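PDB 3FA4: 2,3-dimethylmalate lyase from Aspergillus niger, which is a magnesium-binding protein of the phosphoenolpyruvate phosphomutase family, built on a TIM-barrel fold and assembled from four chains. Local coordinates for residues L212-V215 against A219-S222; T193-A198 against K229-R234; D17-A22 against I223-A228. All coordinates share one frame; numbering follows the deposited sequence.

Interaction 1: L212-V215 against A219-S222; sequences LNMV and ATPS
M214 and T220 are the closest CA pair, 7.1 Å apart, and no direct hydrogen bond joins 212-215 to 219-222. M214 and T220 carry most of the contact. M214 CG lies anti to the backbone N (chi1 -166°), but bends at chi2 and chi3 swing the methyl end across to the loop, where M214 CE sits 3.3 Å from P221 O. M214 CE also packs 4.0 Å from T220 CB and equally near T220 CG2, so one carbon touches both the threonine side chain and the P221 carbonyl oxygen. Next to it, L212 and T220 run alongside each other with opposite headings, L212 CD1 reaching T220 CG2 at 4.2 Å. T220 thus turns its methyl to the apolar partners. Its OG1, beside the backbone N, is hydrogen-bonded to I192 O and also receives a water at 3.3 Å, which is linked weakly to N213 O. A second water donates to V215 O at 2.8 Å and accepts weakly from T220 N. Water therefore links backbone carbonyls to the T220 hydroxyl and backbone on one side of the contact, while sulfur and methyl groups fill the other. S222 extends this region to the second subunit, packing on I262 of that chain. N213, hydrogen-bonded through ND2 to E190, has its side chain about 10 Å from the magnesium ion. The geometry is that of a loop leaving the C-terminal end of a TIM-barrel strand, folded back over the strand end on the metal-bearing side of the barrel.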
# COMPACT_ATOMS: atom_id res chain seq x y z
N LEU B 212 -21.76 -20.38 -12.70
CA LEU B 212 -22.22 -21.01 -11.49
C LEU B 212 -21.28 -20.87 -10.32
O LEU B 212 -20.15 -21.23 -10.38
CB LEU B 212 -22.57 -22.47 -11.73
CG LEU B 212 -22.93 -23.38 -10.57
CD1 LEU B 212 -24.20 -23.02 -9.98
CD2 LEU B 212 -22.93 -24.77 -11.01
N ASN B 213 -21.78 -20.35 -9.23
CA ASN B 213 -21.03 -20.35 -7.99
C ASN B 213 -21.19 -21.60 -7.07
O ASN B 213 -22.19 -21.80 -6.33
CB ASN B 213 -21.29 -19.09 -7.20
CG ASN B 213 -20.38 -18.98 -5.98
OD1 ASN B 213 -19.22 -19.49 -5.94
ND2 ASN B 213 -20.90 -18.31 -4.96
N MET B 214 -20.16 -22.45 -7.10
CA MET B 214 -20.25 -23.73 -6.44
C MET B 214 -19.49 -23.74 -5.12
O MET B 214 -18.37 -24.23 -5.00
CB MET B 214 -19.76 -24.86 -7.38
CG MET B 214 -20.13 -26.27 -6.89
SD MET B 214 -21.90 -26.48 -6.87
CE MET B 214 -22.29 -26.07 -5.17
N VAL B 215 -20.12 -23.17 -4.12
CA VAL B 215 -19.69 -23.35 -2.77
C VAL B 215 -20.53 -24.51 -2.22
O VAL B 215 -21.75 -24.40 -2.12
CB VAL B 215 -19.88 -22.11 -1.95
CG1 VAL B 215 -19.21 -22.35 -0.59
CG2 VAL B 215 -19.23 -21.00 -2.63
N ALA B 219 -26.88 -23.10 -0.34
CA ALA B 219 -28.19 -23.09 -1.03
C ALA B 219 -28.21 -24.01 -2.29
O ALA B 219 -29.26 -24.58 -2.68
CB ALA B 219 -28.55 -21.67 -1.41
N THR B 220 -27.03 -24.18 -2.89
CA THR B 220 -26.89 -24.92 -4.16
C THR B 220 -26.55 -26.44 -4.02
O THR B 220 -25.59 -26.81 -3.33
CB THR B 220 -25.82 -24.19 -5.02
OG1 THR B 220 -26.08 -22.78 -4.94
CG2 THR B 220 -25.81 -24.65 -6.50
N PRO B 221 -27.30 -27.31 -4.73
CA PRO B 221 -26.94 -28.72 -4.73
C PRO B 221 -25.51 -28.88 -5.30
O PRO B 221 -25.01 -27.92 -5.79
CB PRO B 221 -28.02 -29.32 -5.64
CG PRO B 221 -28.46 -28.20 -6.52
CD PRO B 221 -28.50 -27.08 -5.56
N SER B 222 -24.86 -30.03 -5.17
CA SER B 222 -23.45 -30.18 -5.55
C SER B 222 -23.38 -30.54 -6.99
O SER B 222 -23.79 -31.61 -7.38
CB SER B 222 -22.74 -31.21 -4.67
OG SER B 222 -22.44 -30.67 -3.37
O HOH W 1 -23.57 -21.52 -3.26
O HOH W 2 -24.39 -25.19 -1.89

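Interaction 2: T193-A198 against K229-R234; sequences TSREMA and KEMGFR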
# COMPACT_ATOMS: atom_id res chain seq x y z
N THR B 193 -30.96 -22.25 -5.95
CA THR B 193 -31.44 -23.23 -4.95
C THR B 193 -31.74 -24.68 -5.36
O THR B 193 -31.97 -25.52 -4.49
CB THR B 193 -32.65 -22.69 -4.19
OG1 THR B 193 -33.75 -22.54 -5.08
CG2 THR B 193 -32.31 -21.34 -3.57
N SER B 194 -31.79 -24.98 -6.64
CA SER B 194 -31.96 -26.35 -7.14
C SER B 194 -31.31 -26.49 -8.52
O SER B 194 -30.98 -25.51 -9.16
CB SER B 194 -33.44 -26.66 -7.33
OG SER B 194 -33.91 -25.92 -8.43
N ARG B 195 -31.17 -27.75 -8.99
CA ARG B 195 -30.76 -28.02 -10.36
C ARG B 195 -31.82 -27.55 -11.33
O ARG B 195 -31.54 -27.21 -12.47
CB ARG B 195 -30.53 -29.51 -10.55
CG ARG B 195 -29.33 -30.06 -9.82
CD ARG B 195 -29.12 -31.57 -10.16
NE ARG B 195 -28.52 -32.09 -8.95
CZ ARG B 195 -27.24 -32.36 -8.78
NH1 ARG B 195 -26.38 -32.33 -9.78
NH2 ARG B 195 -26.82 -32.76 -7.60
N GLU B 196 -33.05 -27.52 -10.85
CA GLU B 196 -34.16 -27.09 -11.67
C GLU B 196 -34.09 -25.59 -11.94
O GLU B 196 -34.27 -25.17 -13.07
CB GLU B 196 -35.49 -27.50 -11.03
CG GLU B 196 -36.71 -27.15 -11.88
CD GLU B 196 -38.01 -27.55 -11.20
OE1 GLU B 196 -38.24 -27.15 -10.01
OE2 GLU B 196 -38.78 -28.28 -11.85
N MET B 197 -33.79 -24.80 -10.92
CA MET B 197 -33.58 -23.36 -11.10
C MET B 197 -32.35 -23.03 -11.94
O MET B 197 -32.32 -21.99 -12.61
CB MET B 197 -33.50 -22.64 -9.76
CG MET B 197 -33.34 -21.16 -9.87
SD MET B 197 -33.11 -20.37 -8.29
CE MET B 197 -34.82 -20.31 -7.80
N ALA B 198 -31.35 -23.92 -11.92
CA ALA B 198 -30.14 -23.73 -12.73
C ALA B 198 -30.38 -24.00 -14.20
O ALA B 198 -29.83 -23.30 -15.05
CB ALA B 198 -29.02 -24.59 -12.18
N LYS B 229 -21.31 -27.81 -17.19
CA LYS B 229 -21.03 -27.56 -18.58
C LYS B 229 -22.16 -27.99 -19.50
O LYS B 229 -22.52 -27.26 -20.44
CB LYS B 229 -19.79 -28.34 -18.99
CG LYS B 229 -19.36 -28.04 -20.43
CD LYS B 229 -18.55 -29.21 -20.91
CE LYS B 229 -18.26 -29.01 -22.39
NZ LYS B 229 -16.86 -28.48 -22.56
N GLU B 230 -22.70 -29.18 -19.21
CA GLU B 230 -23.85 -29.81 -19.85
C GLU B 230 -25.19 -29.18 -19.54
O GLU B 230 -26.05 -29.17 -20.41
CB GLU B 230 -23.86 -31.26 -19.48
CG GLU B 230 -22.68 -31.97 -20.14
CD GLU B 230 -22.41 -33.36 -19.58
OE1 GLU B 230 -23.12 -33.87 -18.66
OE2 GLU B 230 -21.49 -33.98 -20.12
N MET B 231 -25.36 -28.60 -18.35
CA MET B 231 -26.55 -27.78 -18.15
C MET B 231 -26.45 -26.56 -19.08
O MET B 231 -27.45 -25.97 -19.40
CB MET B 231 -26.72 -27.27 -16.71
CG MET B 231 -26.97 -28.28 -15.72
SD MET B 231 -26.98 -27.57 -14.09
CE MET B 231 -27.81 -28.90 -13.14
N GLY B 232 -25.25 -26.12 -19.42
CA GLY B 232 -25.09 -24.97 -20.28
C GLY B 232 -24.42 -23.77 -19.69
O GLY B 232 -24.43 -22.70 -20.32
N PHE B 233 -23.79 -23.89 -18.51
CA PHE B 233 -23.03 -22.74 -17.91
C PHE B 233 -21.75 -22.60 -18.67
O PHE B 233 -21.31 -23.55 -19.36
CB PHE B 233 -22.67 -22.99 -16.45
CG PHE B 233 -23.83 -22.87 -15.53
CD1 PHE B 233 -24.54 -24.00 -15.14
CD2 PHE B 233 -24.26 -21.61 -15.09
CE1 PHE B 233 -25.65 -23.88 -14.29
CE2 PHE B 233 -25.35 -21.47 -14.23
CZ PHE B 233 -26.05 -22.60 -13.82
N ARG B 234 -21.15 -21.44 -18.59
CA ARG B 234 -19.91 -21.15 -19.24
C ARG B 234 -18.75 -21.05 -18.30
O ARG B 234 -17.65 -21.19 -18.69
CB ARG B 234 -20.03 -19.93 -20.10
CG ARG B 234 -21.10 -20.05 -21.08
CD ARG B 234 -20.78 -21.02 -22.20
NE ARG B 234 -20.28 -20.25 -23.30
CZ ARG B 234 -19.05 -20.25 -23.75
NH1 ARG B 234 -18.13 -21.03 -23.25
NH2 ARG B 234 -18.75 -19.44 -24.72
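A198 and M231 bring the two segments closest, with 7.7 Å between their CA atoms, and the dense part of the contact is wholly apolar. A198 CB meets the edge of the F233 ring in its plane, 3.9 Å from CZ, and M231 SD lies in the same plane, 4.1 Å from that alanine carbon. The M231 chain is extended beyond CG (chi3 163°), which carries CE on to R195, where it rests 3.8 Å from CB; the two side chains cross at about a right angle. Two neighbouring outer helices of the TIM barrel meet here, one at its start and the other at its end. S194 is the N-cap of the first, its OG accepting from M197 N at 2.7 Å. The second ends in a Schellman motif with G232 as C-prime residue (phi 117°), F233 N bonding to A228 O. Packing thins out towards solvent: E196, K229 and E230 are exposed and make no contact across the segments. At this margin R195 gives the contact its CB and CG, while its guanidinium group forms a salt bridge with E227 and a weak hydrogen bond to S222 O.

Interaction 3: D17-A22 against I223-A228; sequences DSFIVA and ISAAEA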
# COMPACT_ATOMS: atom_id res chain seq x y z
N ASP B 17 -17.92 -23.87 -27.30
CA ASP B 17 -17.36 -25.13 -26.78
C ASP B 17 -16.56 -25.06 -25.45
O ASP B 17 -16.44 -26.05 -24.74
CB ASP B 17 -16.61 -25.83 -27.89
CG ASP B 17 -17.57 -26.46 -28.90
OD1 ASP B 17 -18.79 -26.52 -28.57
OD2 ASP B 17 -17.12 -26.88 -30.02
N SER B 18 -16.10 -23.85 -25.12
CA SER B 18 -15.18 -23.57 -24.01
C SER B 18 -15.92 -23.50 -22.73
O SER B 18 -16.91 -22.78 -22.66
CB SER B 18 -14.50 -22.22 -24.15
OG SER B 18 -13.64 -22.22 -25.26
N PHE B 19 -15.41 -24.19 -21.71
CA PHE B 19 -15.98 -24.15 -20.39
C PHE B 19 -14.84 -23.80 -19.46
O PHE B 19 -13.78 -24.39 -19.54
CB PHE B 19 -16.60 -25.51 -20.06
CG PHE B 19 -17.28 -25.51 -18.76
CD1 PHE B 19 -18.46 -24.79 -18.60
CD2 PHE B 19 -16.75 -26.21 -17.68
CE1 PHE B 19 -19.07 -24.69 -17.33
CE2 PHE B 19 -17.34 -26.14 -16.42
CZ PHE B 19 -18.50 -25.37 -16.24
N ILE B 20 -15.07 -22.83 -18.59
CA ILE B 20 -14.04 -22.27 -17.67
C ILE B 20 -14.21 -22.81 -16.23
O ILE B 20 -15.29 -22.71 -15.65
CB ILE B 20 -14.08 -20.72 -17.71
CG1 ILE B 20 -13.83 -20.25 -19.15
CG2 ILE B 20 -13.02 -20.08 -16.77
CD1 ILE B 20 -14.90 -19.47 -19.73
N VAL B 21 -13.14 -23.39 -15.69
CA VAL B 21 -13.17 -24.08 -14.42
C VAL B 21 -12.14 -23.35 -13.62
O VAL B 21 -10.98 -23.36 -13.98
CB VAL B 21 -12.81 -25.62 -14.50
CG1 VAL B 21 -12.78 -26.21 -13.06
CG2 VAL B 21 -13.79 -26.37 -15.37
N ALA B 22 -12.57 -22.70 -12.56
CA ALA B 22 -11.71 -21.81 -11.91
C ALA B 22 -11.77 -22.02 -10.41
O ALA B 22 -12.71 -21.58 -9.76
CB ALA B 22 -12.01 -20.37 -12.32
N ILE B 223 -22.88 -29.64 -7.82
CA ILE B 223 -22.96 -29.76 -9.27
C ILE B 223 -21.52 -29.76 -9.70
O ILE B 223 -20.84 -28.81 -9.47
CB ILE B 223 -23.80 -28.57 -9.93
CG1 ILE B 223 -25.31 -28.70 -9.70
CG2 ILE B 223 -23.62 -28.49 -11.44
CD1 ILE B 223 -26.02 -27.31 -9.59
N SER B 224 -21.05 -30.85 -10.31
CA SER B 224 -19.70 -30.90 -10.84
C SER B 224 -19.55 -30.03 -12.07
O SER B 224 -20.53 -29.57 -12.69
CB SER B 224 -19.32 -32.34 -11.15
OG SER B 224 -19.92 -32.74 -12.36
N ALA B 225 -18.29 -29.83 -12.46
CA ALA B 225 -17.94 -29.02 -13.62
C ALA B 225 -18.40 -29.67 -14.94
O ALA B 225 -18.76 -28.96 -15.88
CB ALA B 225 -16.43 -28.78 -13.64
N ALA B 226 -18.41 -31.01 -15.02
CA ALA B 226 -18.95 -31.65 -16.24
C ALA B 226 -20.45 -31.46 -16.36
O ALA B 226 -20.92 -31.18 -17.43
CB ALA B 226 -18.61 -33.12 -16.30
N GLU B 227 -21.18 -31.59 -15.25
CA GLU B 227 -22.62 -31.31 -15.17
C GLU B 227 -23.02 -29.84 -15.37
O GLU B 227 -23.90 -29.59 -16.16
CB GLU B 227 -23.19 -31.85 -13.88
CG GLU B 227 -24.74 -31.84 -13.80
CD GLU B 227 -25.26 -32.28 -12.43
OE1 GLU B 227 -24.45 -32.64 -11.57
OE2 GLU B 227 -26.49 -32.29 -12.21
N ALA B 228 -22.41 -28.87 -14.66
CA ALA B 228 -22.55 -27.48 -15.06
C ALA B 228 -22.35 -27.25 -16.58
O ALA B 228 -23.14 -26.59 -17.20
CB ALA B 228 -21.63 -26.58 -14.26
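A225 and A228, the two helix residues that meet F19, stand in a first turn closed by the bond from A228 N to S224 O, 2.8 Å long. S224 is the N-cap, its OG accepting a weak bond from E227 N. The F19 ring approaches this turn obliquely: CE2 approaches A225 O at 3.2 Å and A225 CB at 3.9 Å, while CZ lies 3.9 Å from A228 CB. With CG anti to the backbone N (chi1 -176°), the ring reaches across to the helix and spans the two alanines. V21, within strand 20-25, adds its CG2 branch, which lies beside the backbone N and meets A225 CB at 4.0 Å. A225 CB thus meets an aromatic carbon and a valine methyl that lie side by side; the small alanine side chains probably help the helix to lie this close, the CA atoms of V21 and A225 being 6.9 Å apart. F19 and A225 also touch I236 on strand 235-238. S224 packs on D260 of the second subunit. Helix 225-231 is the helical leg of the beta-alpha-beta crossover from strand 211-213 to strand 235-238 and also covers strand 20-25, as an outer helix of a TIM barrel.

Overall arrangement
All three contacts gather around helix 225-231 and the strand before it. Interaction 2 takes the end of that helix, interaction 3 its start, and interaction 1 the loop leading into it; their centres lie 10 to 12 Å apart. L212 joins them: its CD2 is 3.9 Å from A228 CB of interaction 3, and its N is 3.7 Å from F233 CD2 of interaction 2. M214 SD lies 3.4 Å from I223 N. R234 O stands 3.1 Å from I20 N, a probable hydrogen bond where the chain enters strand 235-238 beside strand 20-25. Interaction 1 has N213 near the D86-D88 magnesium site; interaction 2 joins two outer helices and interaction 3 sets one against the sheet.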